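Local coordinates for lipase (Streptomyces rimosus, PDB 5MAL), which hydrolyses triacylglycerols and other esters, favouring medium-length acyl chains, and also acts as a phospholipase and long-chain acyl-CoA thioesterase, at residues D9-D21 / E212-Y226. Sequence-based numbering, arbitrary orientation.
Sequences DSYSSGVGAGSYD and ENSYHPTANGQSKGY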
# COMPACT_ATOMS: atom_id res chain seq x y z
N ASP A 9 -1.48 5.66 -0.67
CA ASP A 9 -1.81 5.45 -2.07
C ASP A 9 -3.00 4.53 -2.19
O ASP A 9 -3.82 4.47 -1.29
CB ASP A 9 -0.62 4.91 -2.85
CG ASP A 9 -0.02 3.67 -2.22
OD1 ASP A 9 -0.73 2.94 -1.48
OD2 ASP A 9 1.16 3.41 -2.49
N SER A 10 -3.07 3.80 -3.30
CA SER A 10 -4.27 3.06 -3.63
C SER A 10 -4.43 1.83 -2.75
O SER A 10 -5.52 1.29 -2.63
CB SER A 10 -4.22 2.66 -5.09
OG SER A 10 -2.94 2.12 -5.38
N TYR A 11 -3.33 1.37 -2.15
CA TYR A 11 -3.44 0.20 -1.27
C TYR A 11 -4.11 0.60 0.04
O TYR A 11 -4.61 -0.25 0.77
CB TYR A 11 -2.08 -0.45 -1.01
CG TYR A 11 -1.61 -1.17 -2.24
CD1 TYR A 11 -1.15 -0.47 -3.34
CD2 TYR A 11 -1.69 -2.56 -2.33
CE1 TYR A 11 -0.76 -1.10 -4.48
CE2 TYR A 11 -1.30 -3.21 -3.50
CZ TYR A 11 -0.84 -2.46 -4.56
OH TYR A 11 -0.43 -3.07 -5.72
N SER A 12 -4.09 1.89 0.32
CA SER A 12 -4.73 2.39 1.53
C SER A 12 -6.10 2.93 1.18
O SER A 12 -7.03 2.78 1.97
CB SER A 12 -3.91 3.48 2.21
OG SER A 12 -2.74 2.92 2.77
N SER A 13 -6.22 3.58 0.03
CA SER A 13 -7.53 4.11 -0.36
C SER A 13 -8.46 2.95 -0.65
O SER A 13 -9.66 3.04 -0.39
CB SER A 13 -7.43 5.03 -1.59
OG SER A 13 -7.35 4.27 -2.79
N GLY A 14 -7.91 1.86 -1.16
CA GLY A 14 -8.70 0.66 -1.39
C GLY A 14 -9.18 0.48 -2.82
O GLY A 14 -10.23 -0.10 -3.05
N VAL A 15 -8.42 0.99 -3.77
CA VAL A 15 -8.67 0.67 -5.17
C VAL A 15 -8.73 -0.84 -5.29
O VAL A 15 -7.85 -1.53 -4.80
CB VAL A 15 -7.57 1.25 -6.08
CG1 VAL A 15 -7.71 0.76 -7.52
CG2 VAL A 15 -7.61 2.76 -6.00
N GLY A 16 -9.80 -1.35 -5.89
CA GLY A 16 -9.97 -2.79 -5.99
C GLY A 16 -10.92 -3.42 -4.98
O GLY A 16 -11.35 -4.56 -5.17
N ALA A 17 -11.25 -2.69 -3.92
CA ALA A 17 -12.13 -3.22 -2.89
C ALA A 17 -13.57 -2.75 -3.07
O ALA A 17 -14.47 -3.23 -2.38
CB ALA A 17 -11.64 -2.84 -1.51
N GLY A 18 -13.77 -1.80 -3.98
CA GLY A 18 -15.11 -1.35 -4.33
C GLY A 18 -15.75 -0.38 -3.36
O GLY A 18 -15.08 0.17 -2.50
N SER A 19 -17.06 -0.18 -3.51
CA SER A 19 -17.82 0.66 -2.57
C SER A 19 -17.11 1.99 -2.27
O SER A 19 -16.86 2.31 -1.11
CB SER A 19 -18.07 -0.11 -1.28
OG SER A 19 -18.85 -1.28 -1.55
N TYR A 20 -16.79 2.74 -3.32
CA TYR A 20 -16.03 3.98 -3.14
C TYR A 20 -16.90 5.14 -2.68
O TYR A 20 -18.07 5.26 -3.04
CB TYR A 20 -15.31 4.37 -4.43
CG TYR A 20 -14.50 3.21 -4.95
CD1 TYR A 20 -13.34 2.81 -4.30
CD2 TYR A 20 -14.92 2.50 -6.06
CE1 TYR A 20 -12.61 1.72 -4.76
CE2 TYR A 20 -14.19 1.41 -6.54
CZ TYR A 20 -13.04 1.03 -5.88
OH TYR A 20 -12.33 -0.05 -6.35
N ASP A 21 -16.30 5.98 -1.85
CA ASP A 21 -16.92 7.23 -1.46
C ASP A 21 -16.95 8.14 -2.69
O ASP A 21 -15.92 8.37 -3.32
CB ASP A 21 -16.15 7.86 -0.30
CG ASP A 21 -16.69 9.21 0.10
OD1 ASP A 21 -16.25 10.22 -0.50
OD2 ASP A 21 -17.55 9.25 1.01
N GLU A 212 -7.65 -0.15 -13.32
CA GLU A 212 -7.03 0.38 -12.11
C GLU A 212 -6.94 -0.66 -10.99
O GLU A 212 -6.11 -0.54 -10.08
CB GLU A 212 -7.80 1.61 -11.64
CG GLU A 212 -9.28 1.35 -11.33
CD GLU A 212 -10.23 1.70 -12.48
OE1 GLU A 212 -9.89 1.46 -13.66
OE2 GLU A 212 -11.33 2.21 -12.18
N ASN A 213 -7.78 -1.69 -11.05
CA ASN A 213 -7.84 -2.67 -9.96
C ASN A 213 -6.70 -3.66 -9.94
O ASN A 213 -6.45 -4.32 -8.92
CB ASN A 213 -9.16 -3.43 -10.04
CG ASN A 213 -10.32 -2.60 -9.54
OD1 ASN A 213 -10.14 -1.43 -9.18
ND2 ASN A 213 -11.51 -3.19 -9.51
N SER A 214 -5.99 -3.78 -11.06
CA SER A 214 -4.98 -4.79 -11.22
C SER A 214 -3.92 -4.70 -10.12
O SER A 214 -3.46 -3.62 -9.81
CB SER A 214 -4.32 -4.66 -12.60
OG SER A 214 -5.30 -4.56 -13.63
N TYR A 215 -3.61 -5.84 -9.51
CA TYR A 215 -2.59 -5.98 -8.45
C TYR A 215 -2.96 -5.31 -7.14
O TYR A 215 -2.14 -5.23 -6.22
CB TYR A 215 -1.24 -5.46 -8.93
CG TYR A 215 -0.70 -6.30 -10.05
CD1 TYR A 215 -0.20 -7.57 -9.80
CD2 TYR A 215 -0.73 -5.85 -11.36
CE1 TYR A 215 0.27 -8.36 -10.82
CE2 TYR A 215 -0.26 -6.64 -12.40
CZ TYR A 215 0.24 -7.90 -12.12
OH TYR A 215 0.73 -8.70 -13.12
N HIS A 216 -4.18 -4.83 -7.03
CA HIS A 216 -4.62 -4.26 -5.77
C HIS A 216 -5.39 -5.28 -4.95
O HIS A 216 -5.88 -6.26 -5.50
CB HIS A 216 -5.46 -3.03 -6.02
CG HIS A 216 -4.65 -1.87 -6.46
ND1 HIS A 216 -4.19 -1.71 -7.75
CD2 HIS A 216 -4.11 -0.85 -5.75
CE1 HIS A 216 -3.45 -0.62 -7.82
NE2 HIS A 216 -3.39 -0.08 -6.62
N PRO A 217 -5.48 -5.06 -3.64
CA PRO A 217 -6.22 -6.04 -2.84
C PRO A 217 -7.68 -6.09 -3.22
O PRO A 217 -8.28 -5.07 -3.57
CB PRO A 217 -6.07 -5.50 -1.42
CG PRO A 217 -4.80 -4.73 -1.45
CD PRO A 217 -4.80 -4.06 -2.80
N THR A 218 -8.24 -7.29 -3.18
CA THR A 218 -9.67 -7.46 -3.32
C THR A 218 -10.33 -6.97 -2.03
O THR A 218 -9.64 -6.58 -1.09
CB THR A 218 -10.03 -8.92 -3.53
OG1 THR A 218 -9.67 -9.66 -2.35
CG2 THR A 218 -9.26 -9.48 -4.73
N ALA A 219 -11.66 -7.03 -1.98
CA ALA A 219 -12.36 -6.70 -0.75
C ALA A 219 -11.88 -7.61 0.39
O ALA A 219 -11.67 -7.15 1.50
CB ALA A 219 -13.87 -6.83 -0.94
N ASN A 220 -11.68 -8.89 0.07
CA ASN A 220 -11.22 -9.87 1.04
C ASN A 220 -9.79 -9.53 1.47
O ASN A 220 -9.43 -9.67 2.64
CB ASN A 220 -11.31 -11.30 0.45
CG ASN A 220 -11.33 -12.38 1.52
OD1 ASN A 220 -11.25 -12.09 2.71
ND2 ASN A 220 -11.45 -13.64 1.10
N GLY A 221 -8.99 -9.07 0.52
CA GLY A 221 -7.63 -8.63 0.80
C GLY A 221 -7.59 -7.44 1.73
O GLY A 221 -6.71 -7.34 2.59
N GLN A 222 -8.53 -6.52 1.59
CA GLN A 222 -8.54 -5.39 2.49
C GLN A 222 -9.00 -5.80 3.87
O GLN A 222 -8.42 -5.39 4.87
CB GLN A 222 -9.43 -4.28 1.94
CG GLN A 222 -8.81 -3.51 0.78
CD GLN A 222 -7.64 -2.64 1.24
OE1 GLN A 222 -7.50 -2.33 2.43
NE2 GLN A 222 -6.80 -2.23 0.29
N SER A 223 -10.05 -6.62 3.93
CA SER A 223 -10.69 -6.95 5.19
C SER A 223 -9.92 -7.97 6.00
O SER A 223 -9.94 -7.94 7.23
CB SER A 223 -12.12 -7.44 4.94
OG SER A 223 -12.13 -8.68 4.26
N LYS A 224 -9.19 -8.86 5.33
CA LYS A 224 -8.45 -9.89 6.06
C LYS A 224 -6.96 -9.90 5.81
O LYS A 224 -6.23 -10.62 6.48
CB LYS A 224 -9.00 -11.25 5.75
CG LYS A 224 -10.24 -11.52 6.53
CD LYS A 224 -11.15 -12.29 5.66
CE LYS A 224 -10.58 -13.65 5.35
NZ LYS A 224 -11.59 -14.55 4.71
N GLY A 225 -6.52 -9.13 4.82
CA GLY A 225 -5.10 -8.97 4.59
C GLY A 225 -4.64 -7.72 5.30
O GLY A 225 -3.90 -7.79 6.28
N TYR A 226 -5.10 -6.56 4.84
CA TYR A 226 -4.64 -5.31 5.44
C TYR A 226 -5.21 -4.98 6.80
O TYR A 226 -4.46 -4.66 7.71
CB TYR A 226 -4.93 -4.13 4.51
CG TYR A 226 -3.78 -3.90 3.59
CD1 TYR A 226 -3.69 -4.58 2.38
CD2 TYR A 226 -2.75 -3.03 3.94
CE1 TYR A 226 -2.61 -4.38 1.53
CE2 TYR A 226 -1.67 -2.83 3.12
CZ TYR A 226 -1.61 -3.51 1.92
OH TYR A 226 -0.54 -3.31 1.10
O HOH W 1 -7.87 -2.65 -2.32
O HOH W 2 -13.14 -7.29 -4.31
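Ser10 and His216, nucleophile and inferred base of this lipase, meet at the edge of the imidazole: Ser10 OG lies in the ring plane, 2.6 Å from His216 NE2, in a hydrogen bond that either atom could donate. The pair illustrates how a catalytic histidine is gripped on both faces and at both ring nitrogens. Against one face of its ring lies Tyr11 in an offset stack, centroids 4.5 Å apart and planes inclined by 30°, with Tyr11 CZ over the His216 ring, displaced toward its rim. Against the opposite face comes Val15, whose CG1, anti to the backbone N (chi1 172°), sits almost on the ring normal, 4.2 Å from the His216 centroid, in a CH-pi contact. At the other ring nitrogen, His216 ND1 donates to the backbone carbonyl Ser214 O at 2.9 Å, tilted from the ring plane; a carbonyl at the nitrogen that an acid holds in a classical triad is consistent with the Ser/His dyad described for this enzyme.

Tyr11 is itself hemmed in. Pro217 CD packs 3.5 Å from Tyr11 CD2, and the Tyr226 phenol, hydrogen-bonded through its OH to Gly140, approaches obliquely. Were Tyr11 an alanine, the imidazole would probably lose its stacking partner on one face, Pro217 would lose the ring it packs on, and His216 could turn more readily.

Farther along, the bent side chain of Gln222 extends NE2 to Tyr11 O, a nearly straight bond (169°) 3.0 Å long, while its OE1 accepts from Tyr34 N. The same NE2 donates to a water that donates to both Val15 O and Pro217 O. Gly16 lies against the loop 213-218, where a CB would run into Pro217 O. The short helix 10-13 after strand 3-8 and the histidine loop before helix 219-232 thus bring serine and histidine side by side, as in the active site of the SGNH (GDSL) hydrolase fold.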